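Local coordinates for staphylococcal superantigen-like 1 (Staphylococcus aureus, PDB 4O1N), which probably promotes virulence by proteolytically cleaving host proteins, among them certain collagens and several cytokines, at residues H52-T57 / S63-L68; I87-E90 / R94-T97; E37-T42 / Y136-D141. One frame throughout, in Å; residues are numbered along the deposited sequence.

Contact 1: residues H52-T57 / S63-L68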
loop_
_atom_site.group_PDB
_atom_site.type_symbol
_atom_site.label_atom_id
_atom_site.label_comp_id
_atom_site.label_asym_id
_atom_site.label_seq_id
_atom_site.Cartn_x
_atom_site.Cartn_y
_atom_site.Cartn_z
ATOM N N HIS A 52 -17.339 7.969 4.375
ATOM C CA HIS A 52 -16.623 7.543 5.546
ATOM C C HIS A 52 -15.173 7.955 5.520
ATOM O O HIS A 52 -14.476 7.720 4.540
ATOM C CB HIS A 52 -16.707 6.050 5.627
ATOM C CG HIS A 52 -18.090 5.574 5.839
ATOM N ND1 HIS A 52 -18.959 5.351 4.796
ATOM C CD2 HIS A 52 -18.783 5.342 6.977
ATOM C CE1 HIS A 52 -20.130 4.975 5.284
ATOM N NE2 HIS A 52 -20.051 4.966 6.606
ATOM N N TYR A 53 -14.722 8.530 6.635
ATOM C CA TYR A 53 -13.422 9.153 6.734
ATOM C C TYR A 53 -12.724 8.806 8.050
ATOM O O TYR A 53 -13.361 8.567 9.083
ATOM C CB TYR A 53 -13.605 10.672 6.652
ATOM C CG TYR A 53 -14.196 11.174 5.349
ATOM C CD1 TYR A 53 -13.475 11.062 4.156
ATOM C CD2 TYR A 53 -15.466 11.768 5.307
ATOM C CE1 TYR A 53 -13.984 11.535 2.960
ATOM C CE2 TYR A 53 -15.990 12.243 4.111
ATOM C CZ TYR A 53 -15.251 12.123 2.951
ATOM O OH TYR A 53 -15.775 12.583 1.793
ATOM N N LEU A 54 -11.403 8.818 8.001
ATOM C CA LEU A 54 -10.577 8.767 9.190
ATOM C C LEU A 54 -9.659 9.963 9.213
ATOM O O LEU A 54 -8.881 10.151 8.288
ATOM C CB LEU A 54 -9.721 7.509 9.193
ATOM C CG LEU A 54 -8.836 7.482 10.421
ATOM C CD1 LEU A 54 -9.474 6.640 11.494
ATOM C CD2 LEU A 54 -7.487 6.912 10.075
ATOM N N GLU A 55 -9.746 10.761 10.274
ATOM C CA GLU A 55 -8.858 11.907 10.474
ATOM C C GLU A 55 -7.692 11.525 11.375
ATOM O O GLU A 55 -7.888 10.862 12.378
ATOM C CB GLU A 55 -9.615 13.109 11.074
ATOM C CG GLU A 55 -8.734 14.335 11.187
ATOM C CD GLU A 55 -9.460 15.643 11.463
ATOM O OE1 GLU A 55 -8.789 16.565 11.980
ATOM O OE2 GLU A 55 -10.652 15.784 11.171
ATOM N N VAL A 56 -6.491 11.965 11.016
ATOM C CA VAL A 56 -5.284 11.583 11.715
ATOM C C VAL A 56 -4.287 12.692 11.688
ATOM O O VAL A 56 -3.997 13.210 10.616
ATOM C CB VAL A 56 -4.538 10.445 11.004
ATOM C CG1 VAL A 56 -3.134 10.300 11.563
ATOM C CG2 VAL A 56 -5.245 9.129 11.176
ATOM N N THR A 57 -3.654 12.925 12.838
ATOM C CA THR A 57 -2.654 13.936 12.994
ATOM C C THR A 57 -1.418 13.348 13.622
ATOM O O THR A 57 -1.457 12.700 14.674
ATOM C CB THR A 57 -3.199 15.090 13.843
ATOM O OG1 THR A 57 -4.243 15.738 13.105
ATOM C CG2 THR A 57 -2.101 16.119 14.166
ATOM N N SER A 63 -4.058 14.859 8.224
ATOM C CA SER A 63 -4.519 13.985 7.150
ATOM C C SER A 63 -5.957 13.530 7.291
ATOM O O SER A 63 -6.415 13.181 8.374
ATOM C CB SER A 63 -3.628 12.713 7.058
ATOM O OG SER A 63 -2.336 13.021 6.618
ATOM N N ARG A 64 -6.634 13.460 6.165
ATOM C CA ARG A 64 -7.959 12.866 6.105
ATOM C C ARG A 64 -8.010 11.722 5.065
ATOM O O ARG A 64 -7.802 11.918 3.860
ATOM C CB ARG A 64 -8.985 13.954 5.820
ATOM C CG ARG A 64 -10.436 13.509 5.897
ATOM C CD ARG A 64 -11.008 13.377 4.507
ATOM N NE ARG A 64 -12.057 14.329 4.248
ATOM C CZ ARG A 64 -12.511 14.671 3.045
ATOM N NH1 ARG A 64 -12.017 14.161 1.929
ATOM N NH2 ARG A 64 -13.481 15.552 2.977
ATOM N N ILE A 65 -8.286 10.514 5.562
ATOM C CA ILE A 65 -8.192 9.294 4.764
ATOM C C ILE A 65 -9.572 8.790 4.444
ATOM O O ILE A 65 -10.304 8.470 5.341
ATOM C CB ILE A 65 -7.437 8.203 5.533
ATOM C CG1 ILE A 65 -6.027 8.698 5.846
ATOM C CG2 ILE A 65 -7.364 6.909 4.731
ATOM C CD1 ILE A 65 -5.236 7.760 6.719
ATOM N N THR A 66 -9.918 8.731 3.163
ATOM C CA THR A 66 -11.193 8.195 2.748
ATOM C C THR A 66 -11.200 6.668 2.841
ATOM O O THR A 66 -10.253 6.006 2.415
ATOM C CB THR A 66 -11.539 8.605 1.305
ATOM O OG1 THR A 66 -11.393 10.019 1.130
ATOM C CG2 THR A 66 -12.979 8.262 0.945
ATOM N N LEU A 67 -12.294 6.134 3.416
ATOM C CA LEU A 67 -12.544 4.695 3.554
ATOM C C LEU A 67 -13.675 4.264 2.634
ATOM O O LEU A 67 -14.810 4.689 2.797
ATOM C CB LEU A 67 -12.912 4.335 4.981
ATOM C CG LEU A 67 -11.967 4.889 6.026
ATOM C CD1 LEU A 67 -12.550 4.728 7.409
ATOM C CD2 LEU A 67 -10.614 4.204 5.965
ATOM N N LEU A 68 -13.340 3.381 1.701
ATOM C CA LEU A 68 -14.148 3.093 0.526
ATOM C C LEU A 68 -14.602 1.658 0.499
ATOM O O LEU A 68 -15.714 1.374 0.123
ATOM C CB LEU A 68 -13.288 3.308 -0.726
ATOM C CG LEU A 68 -13.487 4.519 -1.629
ATOM C CD1 LEU A 68 -14.246 5.624 -0.908
ATOM C CD2 LEU A 68 -12.129 4.998 -2.139
HETATM O O HOH W 1 -1.322 13.084 9.259
#
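Tyr53 to Val56 pair in antiparallel register with Thr66 to Ser63, the strand axes approaching to 4.6 Å with 154° between their directions. Leu54 with Ile65 and Val56 with Ser63 form hydrogen-bonded pairs, and Leu67 N to His52 O, 2.9 Å, carries the ladder one step beyond the last bridge. Tyr53 and Glu55 form non-hydrogen-bonded pairs with Thr66 and Arg64, their side chains on the face opposite those of Leu54 and Ile65.

On the Tyr53 side, the two side chains pass at a slant, while the Arg64 guanidinium lies nearly flat over one face of the ring, displaced toward the rim. Arg64 has CG anti to its backbone N (chi1 -173°), and bends at chi2 and chi3 bring the group there. The planes are 21° apart; this flat stack is also a cation-pi contact, with CZ over the ring face, 3.9 Å from the Tyr53 centroid. Arg64 CD joins in, reaching Tyr53 CD1 at 3.4 Å. Thr66 OG1 sits at the ring edge, in plane, 3.5 Å from Tyr53 CE1.

The opposite face is mainly apolar, with Ser63 as its polar member. Leu54 and Ile65 point the same way, side by side, with Leu54 CD2 4.1 Å from Ile65 CD1, and Leu67 CD1 approaches Leu54 CB. At the far end a water donates to Val56 O and accepts from Ser63 OG at 2.8 Å.

This is the beta hairpin 51-58/61-66 of the OB-fold domain. Strand 41-48 flanks it through Tyr53–Tyr46 and Glu55–Phe44 backbone bonds, strand 98-106 borders Arg64 and Thr66, and Ile65 packs on Val85 and Ile87 of strand 83-87.

Contact 2: residues I87-E90 / R94-T97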
loop_
_atom_site.group_PDB
_atom_site.type_symbol
_atom_site.label_atom_id
_atom_site.label_comp_id
_atom_site.label_asym_id
_atom_site.label_seq_id
_atom_site.Cartn_x
_atom_site.Cartn_y
_atom_site.Cartn_z
ATOM N N ILE A 87 -0.005 6.881 3.929
ATOM C CA ILE A 87 -0.731 8.040 3.427
ATOM C C ILE A 87 -0.050 8.611 2.194
ATOM O O ILE A 87 1.147 8.873 2.195
ATOM C CB ILE A 87 -0.774 9.153 4.503
ATOM C CG1 ILE A 87 -1.794 8.817 5.583
ATOM C CG2 ILE A 87 -1.176 10.505 3.919
ATOM C CD1 ILE A 87 -1.612 9.639 6.840
ATOM N N LEU A 88 -0.837 8.820 1.161
ATOM C CA LEU A 88 -0.342 9.326 -0.096
ATOM C C LEU A 88 -1.347 10.365 -0.564
ATOM O O LEU A 88 -2.552 10.123 -0.492
ATOM C CB LEU A 88 -0.194 8.155 -1.075
ATOM C CG LEU A 88 0.104 8.535 -2.523
ATOM C CD1 LEU A 88 0.799 7.377 -3.238
ATOM C CD2 LEU A 88 -1.137 8.933 -3.297
ATOM N N ARG A 89 -0.883 11.522 -1.015
ATOM C CA ARG A 89 -1.807 12.614 -1.347
ATOM C C ARG A 89 -2.337 12.458 -2.775
ATOM O O ARG A 89 -1.588 12.576 -3.771
ATOM C CB ARG A 89 -1.147 13.983 -1.276
ATOM C CG ARG A 89 -0.116 14.263 -0.191
ATOM C CD ARG A 89 0.583 15.554 -0.535
ATOM N NE ARG A 89 0.221 16.523 0.438
ATOM C CZ ARG A 89 -0.410 17.682 0.273
ATOM N NH1 ARG A 89 -0.731 18.227 -0.887
ATOM N NH2 ARG A 89 -0.655 18.343 1.376
ATOM N N GLU A 90 -3.628 12.236 -2.904
ATOM C CA GLU A 90 -4.166 11.933 -4.243
ATOM C C GLU A 90 -3.874 12.969 -5.334
ATOM O O GLU A 90 -3.419 12.597 -6.436
ATOM C CB GLU A 90 -5.660 11.637 -4.189
ATOM C CG GLU A 90 -5.949 10.218 -3.716
ATOM C CD GLU A 90 -5.339 9.144 -4.611
ATOM O OE1 GLU A 90 -5.553 9.172 -5.826
ATOM O OE2 GLU A 90 -4.650 8.246 -4.110
ATOM N N ARG A 94 -1.517 21.785 -3.411
ATOM C CA ARG A 94 -0.401 21.963 -2.435
ATOM C C ARG A 94 -0.894 22.458 -1.064
ATOM O O ARG A 94 -0.111 22.949 -0.231
ATOM C CB ARG A 94 0.641 22.969 -2.993
ATOM C CG ARG A 94 1.026 22.749 -4.457
ATOM C CD ARG A 94 2.316 23.471 -4.816
ATOM N NE ARG A 94 2.196 24.899 -4.634
ATOM C CZ ARG A 94 2.877 25.649 -3.764
ATOM N NH1 ARG A 94 3.803 25.131 -2.970
ATOM N NH2 ARG A 94 2.632 26.959 -3.696
ATOM N N GLN A 95 -2.194 22.353 -0.830
ATOM C CA GLN A 95 -2.718 22.572 0.503
ATOM C C GLN A 95 -2.068 21.643 1.498
ATOM O O GLN A 95 -1.596 20.584 1.127
ATOM C CB GLN A 95 -4.234 22.441 0.563
ATOM C CG GLN A 95 -4.780 21.028 0.715
ATOM C CD GLN A 95 -4.630 20.119 -0.515
ATOM O OE1 GLN A 95 -4.647 18.900 -0.389
ATOM N NE2 GLN A 95 -4.473 20.693 -1.672
ATOM N N ALA A 96 -2.051 22.070 2.756
ATOM C CA ALA A 96 -1.245 21.443 3.775
ATOM C C ALA A 96 -1.843 20.145 4.285
ATOM O O ALA A 96 -1.133 19.248 4.628
ATOM C CB ALA A 96 -1.012 22.423 4.923
ATOM N N THR A 97 -3.147 20.055 4.349
ATOM C CA THR A 97 -3.769 18.825 4.754
ATOM C C THR A 97 -3.680 17.705 3.673
ATOM O O THR A 97 -3.930 17.944 2.487
ATOM C CB THR A 97 -5.245 19.111 5.154
ATOM O OG1 THR A 97 -5.286 19.880 6.372
ATOM C CG2 THR A 97 -6.042 17.814 5.360
#
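Arg89 reaches across to the backbone carbonyl of Gln95, and this one side chain makes the contact: of 131 Å² buried between 87-90 and 94-97, 83 Å² belongs to Arg89. The backbones themselves stay apart, the nearest CA atoms being those of Arg89 and Thr97 at 8.9 Å, so neither segment pairs with the other as a strand.

The tight part is the guanidinium edge. Gln95 O is approached by both terminal nitrogens of Arg89, in a lopsided fork. Arg89 NH2 donates the nearly straight bond (169° at the hydrogen), but its modelled length to Gln95 O, 2.4 Å, is too short to be trusted at this resolution. Arg89 NH1 adds only a weak bond to the same oxygen, at 3.2 Å and 124°. A bend at chi3, with chi4 also well away from 180°, leaves the guanidinium with its edge to Gln95 O.

Away from that oxygen the contact loosens. The Gln95 side chain runs past Arg89 in the opposite direction, its amide plane 29° from the guanidinium, and OE1 stays 4.0 Å from Arg89 NH1. Its NE2 is instead bonded to Ser93 OG, in the loop between the two segments. Arg94 and Ala96 are exposed, and their CB atoms are directed away from 87-90. Arg89 and all of 94-97 also touch a crystal neighbour, so the lattice may influence the conformation.

The contact bridges the loop between strands 83-87 and 98-106, the position of the loop joining the last two strands of an OB fold. Its base is held by Leu88 O to Ser100 OG and by Glu90–Tyr99 backbone bonding, while Leu88 rests on Lys145 and Tyr149 of helix 144-159.

Contact 3: residues E37-T42 / Y136-D141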
loop_
_atom_site.group_PDB
_atom_site.type_symbol
_atom_site.label_atom_id
_atom_site.label_comp_id
_atom_site.label_asym_id
_atom_site.label_seq_id
_atom_site.Cartn_x
_atom_site.Cartn_y
_atom_site.Cartn_z
ATOM N N GLU A 37 4.140 7.728 6.521
ATOM C CA GLU A 37 4.005 6.392 7.053
ATOM C C GLU A 37 4.299 6.432 8.571
ATOM O O GLU A 37 5.422 6.736 8.961
ATOM C CB GLU A 37 4.978 5.476 6.329
ATOM C CG GLU A 37 4.957 4.040 6.818
ATOM C CD GLU A 37 5.936 3.151 6.068
ATOM O OE1 GLU A 37 6.030 1.959 6.349
ATOM O OE2 GLU A 37 6.624 3.647 5.196
ATOM N N ARG A 38 3.293 6.141 9.398
ATOM C CA ARG A 38 3.436 6.163 10.836
ATOM C C ARG A 38 2.739 4.979 11.409
ATOM O O ARG A 38 1.664 4.639 10.935
ATOM C CB ARG A 38 2.788 7.427 11.405
ATOM C CG ARG A 38 3.582 8.706 11.138
ATOM C CD ARG A 38 4.995 8.697 11.748
ATOM N NE ARG A 38 5.672 9.991 11.575
ATOM C CZ ARG A 38 6.263 10.681 12.560
ATOM N NH1 ARG A 38 6.351 10.204 13.811
ATOM N NH2 ARG A 38 6.808 11.863 12.297
ATOM N N LYS A 39 3.305 4.425 12.481
ATOM C CA LYS A 39 2.732 3.270 13.204
ATOM C C LYS A 39 2.293 3.593 14.625
ATOM O O LYS A 39 2.853 4.512 15.245
ATOM C CB LYS A 39 3.739 2.146 13.248
ATOM C CG LYS A 39 4.310 1.881 11.868
ATOM C CD LYS A 39 5.013 0.536 11.731
ATOM C CE LYS A 39 5.564 0.377 10.317
ATOM N NZ LYS A 39 6.331 -0.894 10.150
ATOM N N ASN A 40 1.308 2.836 15.124
ATOM C CA ASN A 40 0.730 3.055 16.464
ATOM C C ASN A 40 0.236 4.456 16.728
ATOM O O ASN A 40 0.502 5.020 17.772
ATOM C CB ASN A 40 1.708 2.675 17.536
ATOM C CG ASN A 40 2.173 1.242 17.383
ATOM O OD1 ASN A 40 1.609 0.324 17.983
ATOM N ND2 ASN A 40 3.195 1.037 16.572
ATOM N N VAL A 41 -0.506 4.980 15.766
ATOM C CA VAL A 41 -1.150 6.249 15.875
ATOM C C VAL A 41 -2.595 6.070 16.317
ATOM O O VAL A 41 -3.088 4.961 16.425
ATOM C CB VAL A 41 -1.106 6.991 14.529
ATOM C CG1 VAL A 41 0.288 7.011 14.043
ATOM C CG2 VAL A 41 -1.982 6.361 13.438
ATOM N N THR A 42 -3.243 7.194 16.565
ATOM C CA THR A 42 -4.628 7.244 16.930
ATOM C C THR A 42 -5.299 8.149 15.926
ATOM O O THR A 42 -4.755 9.145 15.567
ATOM C CB THR A 42 -4.785 7.696 18.395
ATOM O OG1 THR A 42 -4.275 6.639 19.227
ATOM C CG2 THR A 42 -6.291 7.939 18.787
ATOM N N TYR A 136 11.084 -7.818 2.554
ATOM C CA TYR A 136 11.032 -7.887 4.020
ATOM C C TYR A 136 9.754 -7.252 4.552
ATOM O O TYR A 136 9.339 -6.234 4.064
ATOM C CB TYR A 136 12.282 -7.241 4.613
ATOM C CG TYR A 136 13.569 -7.937 4.175
ATOM C CD1 TYR A 136 14.297 -8.736 5.072
ATOM C CD2 TYR A 136 14.049 -7.818 2.857
ATOM C CE1 TYR A 136 15.455 -9.371 4.663
ATOM C CE2 TYR A 136 15.207 -8.474 2.443
ATOM C CZ TYR A 136 15.894 -9.236 3.344
ATOM O OH TYR A 136 17.034 -9.884 2.984
ATOM N N ILE A 137 9.127 -7.882 5.543
ATOM C CA ILE A 137 7.802 -7.498 5.995
ATOM C C ILE A 137 7.732 -7.505 7.496
ATOM O O ILE A 137 7.965 -8.536 8.127
ATOM C CB ILE A 137 6.755 -8.513 5.540
ATOM C CG1 ILE A 137 6.793 -8.689 4.028
ATOM C CG2 ILE A 137 5.365 -8.087 5.984
ATOM C CD1 ILE A 137 6.349 -10.068 3.619
ATOM N N SER A 138 7.399 -6.357 8.071
ATOM C CA SER A 138 7.417 -6.209 9.514
ATOM C C SER A 138 6.014 -6.247 10.048
ATOM O O SER A 138 5.854 -6.410 11.232
ATOM C CB SER A 138 8.105 -4.891 9.916
ATOM O OG SER A 138 7.359 -3.760 9.481
ATOM N N LYS A 139 5.004 -6.097 9.180
ATOM C CA LYS A 139 3.627 -5.820 9.604
ATOM C C LYS A 139 2.716 -7.044 9.503
ATOM O O LYS A 139 2.675 -7.733 8.473
ATOM C CB LYS A 139 3.029 -4.646 8.809
ATOM C CG LYS A 139 3.385 -3.273 9.362
ATOM C CD LYS A 139 2.875 -2.102 8.522
ATOM C CE LYS A 139 1.378 -2.164 8.153
ATOM N NZ LYS A 139 0.449 -2.274 9.308
ATOM N N GLU A 140 1.974 -7.289 10.588
ATOM C CA GLU A 140 1.033 -8.383 10.670
ATOM C C GLU A 140 -0.097 -8.167 9.706
ATOM O O GLU A 140 -0.490 -9.094 9.017
ATOM C CB GLU A 140 0.480 -8.522 12.098
ATOM C CG GLU A 140 1.498 -9.018 13.124
ATOM C CD GLU A 140 1.042 -8.867 14.573
ATOM O OE1 GLU A 140 -0.198 -8.908 14.859
ATOM O OE2 GLU A 140 1.962 -8.707 15.425
ATOM N N ASP A 141 -0.644 -6.947 9.693
ATOM C CA ASP A 141 -1.784 -6.568 8.836
ATOM C C ASP A 141 -1.291 -5.491 7.861
ATOM O O ASP A 141 -0.946 -4.385 8.278
ATOM C CB ASP A 141 -2.914 -6.036 9.701
ATOM C CG ASP A 141 -4.201 -5.774 8.915
ATOM O OD1 ASP A 141 -4.564 -6.604 8.057
ATOM O OD2 ASP A 141 -4.863 -4.752 9.178
#
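Lys39 extends toward Ser138 and Lys139, spanning a gap in which the closest CA atoms, those of Lys39 and Lys139, are 9.8 Å apart. At CB the chain heads for the other segment. The first torsion sets CG anti to the carbonyl carbon (chi1 -49°), and from CG onward the chain is fully extended, so CG and CD serve as a spacer before the first atom within reach of 136-141. That atom is CE, 4.1 Å from Lys139 CD, where the two lysine chains run obliquely past one another. The tip, NZ, ends 3.9 Å from Lys139 CG and 3.1 Å from Ser138 OG. The last pair is close, but its angle is too poor for a hydrogen bond.

Lys39 stands at the corner between strands 36-38 and 41-48 of the OB-fold barrel, and strand 83-87 is backbone-bonded on both sides of that corner, Arg38 with Val85 and Val41 with Ile83. Ser138 and Lys139 belong to the beta-grasp domain, in the loop leading from strand 128-134 to strand 141-143. The contact therefore spans the two domains of the superantigen-like fold.

Lys139 curls where Lys39 is straight. Bends at chi3 and chi4 take its NZ back to Asp141 O at 2.7 Å, and the same nitrogen makes a salt bridge to Asp84 and a hydrogen bond to Thr105 OG1. The two ammonium nitrogens, Lys39 NZ and Lys139 NZ, are 6.1 Å apart. Asp84, salt-bridged to Lys139 and touched by the Lys39 side chain, probably balances both charges, and its OD1 accepts from Asn40 N.

In the fold
Contact 1 is the buried one, a strand pair with a regular backbone ladder; contact 2 lies at the surface, and contact 3 is partly buried between domains. Contacts 1 and 2 sit within the OB-fold domain, centres about 12 Å apart, and touch where Ile87 packs on Ser63 and Ile65. The 37-42 side of contact 3 shares a sheet with contact 1, since strands 41-48 and 51-58 are neighbours, but the centres are about 17 Å apart. The loop closed by contact 3 encloses both others. Cationic side chains differ in use: stacked on a ring in contact 1, edge-on to a carbonyl in contact 2, and in contact 3 two packed lysines, one salt-bridged to Asp84.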